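Local coordinates for protein mandalate racemase/muconate lactonizing enzyme (Unidentified, PDB 4E4U) that probably catalyses a racemase- or lyase-type reaction on an acid substrate, as a putative member of the mandelate racemase/muconate lactonizing branch of the enolase superfamily, at residues 15-18 and 19-23; 153-156 and 157-160; 334-337 and 338-341. All coordinates share one frame; numbering follows the deposited sequence.

Interaction 1 of 3, residues 15-18 and 19-23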
loop_
_atom_site.group_PDB
_atom_site.type_symbol
_atom_site.label_atom_id
_atom_site.label_comp_id
_atom_site.label_asym_id
_atom_site.label_seq_id
_atom_site.Cartn_x
_atom_site.Cartn_y
_atom_site.Cartn_z
ATOM N N PRO A 15 4.234 -7.450 -52.244
ATOM C CA PRO A 15 5.341 -6.570 -51.852
ATOM C C PRO A 15 4.952 -5.121 -52.142
ATOM O O PRO A 15 4.240 -4.881 -53.122
ATOM C CB PRO A 15 6.487 -7.016 -52.768
ATOM C CG PRO A 15 6.152 -8.433 -53.134
ATOM C CD PRO A 15 4.653 -8.483 -53.209
ATOM N N PRO A 16 5.400 -4.162 -51.313
ATOM C CA PRO A 16 6.336 -4.293 -50.190
ATOM C C PRO A 16 5.692 -4.675 -48.851
ATOM O O PRO A 16 6.254 -4.342 -47.807
ATOM C CB PRO A 16 6.941 -2.889 -50.096
ATOM C CG PRO A 16 5.829 -1.991 -50.530
ATOM C CD PRO A 16 5.029 -2.756 -51.555
ATOM N N HIS A 17 4.548 -5.356 -48.884
ATOM C CA HIS A 17 3.928 -5.930 -47.688
ATOM C C HIS A 17 3.483 -4.894 -46.647
ATOM O O HIS A 17 3.724 -5.055 -45.447
ATOM C CB HIS A 17 4.847 -6.990 -47.050
ATOM C CG HIS A 17 5.476 -7.920 -48.045
ATOM N ND1 HIS A 17 4.743 -8.793 -48.817
ATOM C CD2 HIS A 17 6.774 -8.114 -48.387
ATOM C CE1 HIS A 17 5.559 -9.480 -49.600
ATOM N NE2 HIS A 17 6.795 -9.087 -49.357
ATOM N N VAL A 18 2.819 -3.836 -47.101
ATOM C CA VAL A 18 2.296 -2.850 -46.163
ATOM C C VAL A 18 1.100 -3.436 -45.418
ATOM O O VAL A 18 0.096 -3.813 -46.022
ATOM C CB VAL A 18 1.915 -1.521 -46.843
ATOM C CG1 VAL A 18 1.834 -0.410 -45.800
ATOM C CG2 VAL A 18 2.925 -1.154 -47.911
ATOM N N GLY A 19 1.218 -3.524 -44.098
ATOM C CA GLY A 19 0.208 -4.195 -43.304
ATOM C C GLY A 19 0.562 -5.649 -43.050
ATOM O O GLY A 19 -0.262 -6.411 -42.543
ATOM N N GLY A 20 1.783 -6.042 -43.410
ATOM C CA GLY A 20 2.277 -7.367 -43.068
ATOM C C GLY A 20 2.321 -8.352 -44.219
ATOM O O GLY A 20 2.037 -8.002 -45.361
ATOM N N MET A 21 2.677 -9.597 -43.917
ATOM C CA MET A 21 2.866 -10.608 -44.954
ATOM C C MET A 21 1.573 -11.243 -45.466
ATOM O O MET A 21 1.478 -11.603 -46.634
ATOM C CB MET A 21 3.809 -11.703 -44.448
ATOM C CG MET A 21 5.186 -11.205 -44.024
ATOM S SD MET A 21 6.007 -10.258 -45.321
ATOM C CE MET A 21 6.112 -11.474 -46.627
ATOM N N TYR A 22 0.591 -11.411 -44.592
ATOM C CA TYR A 22 -0.657 -12.061 -44.982
ATOM C C TYR A 22 -1.767 -11.628 -44.054
ATOM O O TYR A 22 -1.517 -11.246 -42.910
ATOM C CB TYR A 22 -0.529 -13.599 -44.983
ATOM C CG TYR A 22 0.025 -14.143 -43.690
ATOM C CD1 TYR A 22 -0.801 -14.351 -42.585
ATOM C CD2 TYR A 22 1.380 -14.409 -43.553
ATOM C CE1 TYR A 22 -0.289 -14.817 -41.383
ATOM C CE2 TYR A 22 1.899 -14.883 -42.364
ATOM C CZ TYR A 22 1.066 -15.077 -41.281
ATOM O OH TYR A 22 1.604 -15.539 -40.105
ATOM N N TRP A 23 -2.993 -11.686 -44.555
ATOM C CA TRP A 23 -4.172 -11.388 -43.751
ATOM C C TRP A 23 -5.057 -12.620 -43.683
ATOM O O TRP A 23 -5.266 -13.301 -44.689
ATOM C CB TRP A 23 -4.940 -10.205 -44.342
ATOM C CG TRP A 23 -4.128 -8.944 -44.400
ATOM C CD1 TRP A 23 -3.106 -8.582 -43.559
ATOM C CD2 TRP A 23 -4.249 -7.885 -45.362
ATOM N NE1 TRP A 23 -2.600 -7.357 -43.933
ATOM C CE2 TRP A 23 -3.283 -6.909 -45.035
ATOM C CE3 TRP A 23 -5.087 -7.667 -46.461
ATOM C CZ2 TRP A 23 -3.122 -5.737 -45.783
ATOM C CZ3 TRP A 23 -4.932 -6.496 -47.196
ATOM C CH2 TRP A 23 -3.959 -5.549 -46.854
#
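Met21 lays its thioether over the imidazole of His17, four residues back, across a tight turn between strands 3-12 and 22-30. From CB, the Met21 chain bends at both chi2 (-54°) and chi3 (-60°), and this coil carries its end over the ring instead of past it. Met21 SD comes first, 3.6 Å from His17 CG, with its sulfur-aromatic contact on the CB side of the ring. Met21 CE then settles almost on the ring normal, 3.6 Å from the centroid of His17, a CH-pi contact in which CE1 and NE2 of the imidazole are among its near neighbours. Pro15 CA covers the opposite face, and His17 ND1 bonds to the backbone oxygen of Val13, so the imidazole is held on both faces and fixed in rotation.

The backbone linking the pair makes a type II turn from His17 to Gly20, closed by Gly20 N to His17 O at 3.0 Å. Glycine suits Gly19 and Gly20, since at their positive phi a CB would press on the preceding carbonyl oxygen. Gly19 O receives the indole NE1 of Trp23 at 2.9 Å, nearly straight at 165°, and a further bond from His387. A flexible, polarisable thioether suits a heteroaromatic face, and the Val13 carbonyl can only accept, so ND1 of His17 must be the donor.

Interaction 2 of 3, residues 153-156 and 157-160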
loop_
_atom_site.group_PDB
_atom_site.type_symbol
_atom_site.label_atom_id
_atom_site.label_comp_id
_atom_site.label_asym_id
_atom_site.label_seq_id
_atom_site.Cartn_x
_atom_site.Cartn_y
_atom_site.Cartn_z
ATOM N N ALA A 153 5.672 15.897 -43.136
ATOM C CA ALA A 153 5.146 17.129 -43.710
ATOM C C ALA A 153 4.131 16.836 -44.818
ATOM O O ALA A 153 3.112 17.518 -44.921
ATOM C CB ALA A 153 6.280 18.000 -44.230
ATOM N N GLU A 154 4.403 15.827 -45.640
ATOM C CA GLU A 154 3.455 15.449 -46.689
ATOM C C GLU A 154 2.167 14.881 -46.101
ATOM O O GLU A 154 1.079 15.163 -46.594
ATOM C CB GLU A 154 4.081 14.470 -47.682
ATOM C CG GLU A 154 5.189 15.063 -48.530
ATOM C CD GLU A 154 4.746 16.301 -49.288
ATOM O OE1 GLU A 154 3.618 16.308 -49.826
ATOM O OE2 GLU A 154 5.526 17.274 -49.336
ATOM N N ASN A 155 2.287 14.100 -45.030
ATOM C CA ASN A 155 1.101 13.583 -44.357
ATOM C C ASN A 155 0.243 14.702 -43.763
ATOM O O ASN A 155 -0.984 14.636 -43.801
ATOM C CB ASN A 155 1.481 12.528 -43.313
ATOM C CG ASN A 155 1.677 11.157 -43.927
ATOM O OD1 ASN A 155 0.830 10.680 -44.677
ATOM N ND2 ASN A 155 2.796 10.519 -43.617
ATOM N N VAL A 156 0.888 15.733 -43.225
ATOM C CA VAL A 156 0.160 16.899 -42.730
ATOM C C VAL A 156 -0.613 17.589 -43.869
ATOM O O VAL A 156 -1.755 18.013 -43.678
ATOM C CB VAL A 156 1.103 17.877 -41.989
ATOM C CG1 VAL A 156 0.436 19.231 -41.742
ATOM C CG2 VAL A 156 1.564 17.268 -40.667
ATOM N N LYS A 157 -0.013 17.678 -45.056
ATOM C CA LYS A 157 -0.696 18.259 -46.216
ATOM C C LYS A 157 -1.940 17.453 -46.596
ATOM O O LYS A 157 -2.929 18.013 -47.070
ATOM C CB LYS A 157 0.252 18.375 -47.414
ATOM C CG LYS A 157 1.347 19.415 -47.231
ATOM C CD LYS A 157 2.321 19.409 -48.396
ATOM C CE LYS A 157 3.621 20.086 -48.006
ATOM N NZ LYS A 157 4.635 19.994 -49.090
ATOM N N LEU A 158 -1.892 16.139 -46.382
ATOM C CA LEU A 158 -3.052 15.286 -46.642
ATOM C C LEU A 158 -4.152 15.508 -45.611
ATOM O O LEU A 158 -5.317 15.179 -45.861
ATOM C CB LEU A 158 -2.665 13.809 -46.635
ATOM C CG LEU A 158 -1.670 13.279 -47.660
ATOM C CD1 LEU A 158 -1.512 11.791 -47.433
ATOM C CD2 LEU A 158 -2.144 13.550 -49.070
ATOM N N GLY A 159 -3.782 16.035 -44.444
ATOM C CA GLY A 159 -4.740 16.307 -43.388
ATOM C C GLY A 159 -4.519 15.537 -42.098
ATOM O O GLY A 159 -5.266 15.729 -41.138
ATOM N N PHE A 160 -3.515 14.661 -42.059
ATOM C CA PHE A 160 -3.216 13.923 -40.832
ATOM C C PHE A 160 -2.847 14.858 -39.687
ATOM O O PHE A 160 -2.126 15.849 -39.876
ATOM C CB PHE A 160 -2.063 12.939 -41.042
ATOM C CG PHE A 160 -2.472 11.630 -41.663
ATOM C CD1 PHE A 160 -3.190 10.693 -40.930
ATOM C CD2 PHE A 160 -2.117 11.328 -42.971
ATOM C CE1 PHE A 160 -3.549 9.479 -41.487
ATOM C CE2 PHE A 160 -2.478 10.111 -43.538
ATOM C CZ PHE A 160 -3.195 9.189 -42.795
HETATM O O HOH W 1 -2.927 18.190 -41.098
#
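The Phe160 ring and the Asn155 amide run alongside each other in the same direction, with planes 88° apart; Asn155 O sits at the ring's edge in its plane, while Asn155 OD1 approaches Phe160 CD2 obliquely at 3.5 Å. They meet where helix 145-158 ends in a Schellman motif, before strand 162-165 of the barrel domain. Its two bonds run from Phe160 N to Asn155 O at 3.1 Å and from Gly159 N to Val156 O at 2.9 Å. Weak bonds from Leu158 N and Gly159 N also reach Asn155 O, so one carbonyl is met by three successive amides at and just beyond the helix end. Glycine fits position 159, whose positive phi would drive a CB against the preceding carbonyl oxygen. Phe160, buried, turns its ring onto strand 125-130 and Trp353; Asn155 instead offers OD1 to a bound dimercaptobutanediol, probably from the crystallisation liquor.

On the exposed side, Lys157 stretches out straight from CG and meets Glu154, whose chain bends at chi2 (-56°) to bring the carboxylate round. Lys157 NZ reaches Glu154 OE2 at 2.9 Å, a salt bridge made on the syn side but 33° out of the carboxylate plane. Across the helix end, one water donates to both Val156 O and Phe160 O, each at 2.8 Å.

Interaction 3 of 3, residues 334-337 and 338-341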
loop_
_atom_site.group_PDB
_atom_site.type_symbol
_atom_site.label_atom_id
_atom_site.label_comp_id
_atom_site.label_asym_id
_atom_site.label_seq_id
_atom_site.Cartn_x
_atom_site.Cartn_y
_atom_site.Cartn_z
ATOM N N GLU A 334 -5.588 3.992 -35.708
ATOM C CA GLU A 334 -4.463 3.727 -36.581
ATOM C C GLU A 334 -4.957 3.434 -37.984
ATOM O O GLU A 334 -5.866 2.615 -38.186
ATOM C CB GLU A 334 -3.632 2.547 -36.074
ATOM C CG GLU A 334 -2.364 2.316 -36.899
ATOM C CD GLU A 334 -1.317 1.494 -36.168
ATOM O OE1 GLU A 334 -1.686 0.759 -35.228
ATOM O OE2 GLU A 334 -0.122 1.599 -36.528
ATOM N N SER A 335 -4.359 4.113 -38.953
ATOM C CA SER A 335 -4.645 3.869 -40.356
ATOM C C SER A 335 -3.380 3.464 -41.072
ATOM O O SER A 335 -2.287 3.897 -40.712
ATOM C CB SER A 335 -5.242 5.113 -40.999
ATOM O OG SER A 335 -6.455 5.432 -40.361
ATOM N N ILE A 336 -3.525 2.614 -42.080
ATOM C CA ILE A 336 -2.384 2.231 -42.893
ATOM C C ILE A 336 -2.390 3.160 -44.095
ATOM O O ILE A 336 -3.136 2.962 -45.054
ATOM C CB ILE A 336 -2.416 0.743 -43.264
ATOM C CG1 ILE A 336 -2.354 -0.091 -41.976
ATOM C CG2 ILE A 336 -1.250 0.403 -44.174
ATOM C CD1 ILE A 336 -2.472 -1.588 -42.166
ATOM N N MET A 337 -1.577 4.210 -43.998
ATOM C CA MET A 337 -1.627 5.330 -44.935
ATOM C C MET A 337 -3.069 5.821 -45.044
ATOM O O MET A 337 -3.687 6.079 -44.010
ATOM C CB MET A 337 -0.974 4.968 -46.269
ATOM C CG MET A 337 0.506 4.663 -46.063
ATOM S SD MET A 337 1.473 4.407 -47.537
ATOM C CE MET A 337 0.752 2.894 -48.086
ATOM N N THR A 338 -3.619 5.932 -46.251
ATOM C CA THR A 338 -5.002 6.398 -46.384
ATOM C C THR A 338 -5.957 5.312 -46.889
ATOM O O THR A 338 -6.975 5.614 -47.512
ATOM C CB THR A 338 -5.104 7.651 -47.276
ATOM O OG1 THR A 338 -4.643 7.345 -48.595
ATOM C CG2 THR A 338 -4.256 8.776 -46.702
ATOM N N TRP A 339 -5.612 4.059 -46.604
ATOM C CA TRP A 339 -6.441 2.890 -46.918
ATOM C C TRP A 339 -6.603 2.624 -48.409
ATOM O O TRP A 339 -7.587 2.007 -48.831
ATOM C CB TRP A 339 -7.822 2.970 -46.251
ATOM C CG TRP A 339 -7.786 3.046 -44.753
ATOM C CD1 TRP A 339 -8.208 4.087 -43.977
ATOM C CD2 TRP A 339 -7.321 2.038 -43.847
ATOM N NE1 TRP A 339 -8.037 3.790 -42.648
ATOM C CE2 TRP A 339 -7.493 2.530 -42.540
ATOM C CE3 TRP A 339 -6.773 0.761 -44.016
ATOM C CZ2 TRP A 339 -7.133 1.801 -41.404
ATOM C CZ3 TRP A 339 -6.413 0.036 -42.889
ATOM C CH2 TRP A 339 -6.591 0.559 -41.600
ATOM N N GLY A 340 -5.647 3.093 -49.208
ATOM C CA GLY A 340 -5.638 2.797 -50.630
ATOM C C GLY A 340 -4.892 1.502 -50.891
ATOM O O GLY A 340 -4.818 0.626 -50.023
ATOM N N GLY A 341 -4.338 1.373 -52.091
ATOM C CA GLY A 341 -3.538 0.212 -52.430
ATOM C C GLY A 341 -4.283 -1.097 -52.258
ATOM O O GLY A 341 -5.471 -1.191 -52.569
HETATM O O HOH W 2 -3.463 1.162 -47.093
#
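Trp339 folds its indole back against the chain that precedes it, a local contact round a type II' beta turn from Ile336 to Trp339, just where strand 333-335 of the barrel domain gives way to the loop leading to helix 341-345. The turn is closed by Trp339 N to Ile336 O at 3.1 Å, with a fairly straight N-H of 162°. Met337 takes the first corner with positive phi, a backbone shape more often filled by glycine, and Thr338 takes the second. A water also donates to Ile336 O, at 2.7 Å, and reaches Gly340 O by a longer bond.

With CG anti to its own carbonyl carbon (chi1 -60°), the indole is carried back along Ile336 and Ser335. Ile336 N and Ser335 C lie over one face toward the rim. Trp339 CZ2 comes 3.4 Å from Ser335 CA. Glu334 O stands at the edge, near the ring plane, 3.6 Å from Trp339 CZ2. The Ile336 side chain crosses the indole at about a right angle, with Ile336 CB 4.1 Å from Trp339 CZ3. Tryptophan suits this place because its broad face covers the backbone of Ser335 and Ile336, while its edge meets Glu334 O. The small Ser335 lets the ring come close: Ser335 CB is 3.5 Å from Trp339 NE1.

The buried Ile336 N has no polar partner in the model. Around the contact, Ser335 pairs with Tyr128 of strand 125-130, and Trp339 packs on Ile358 of strand 357-359 and Trp353 of strand 352-354, with His343 of helix 341-345 meeting its indole edge-to-face.

In the fold
From the N terminus, interaction 1 comes first, closing the connection between strands 3-12 and 22-30 in the N-terminal domain. Interaction 2 follows at the end of helix 145-158, inside the beta-alpha-beta unit that leads to strand 162-165, and interaction 3 closes the turn after strand 333-335. The three lie in series, so none nests within or crosses another. In space interaction 3 is the middle member: Ile336 packs on Val18 and Gly19 of interaction 1, joining the N-terminal domain to the barrel, while Phe160 and Leu158 of interaction 2 touch Thr338. Interactions 1 and 2 do not meet; their nearest atoms are about 11 Å apart.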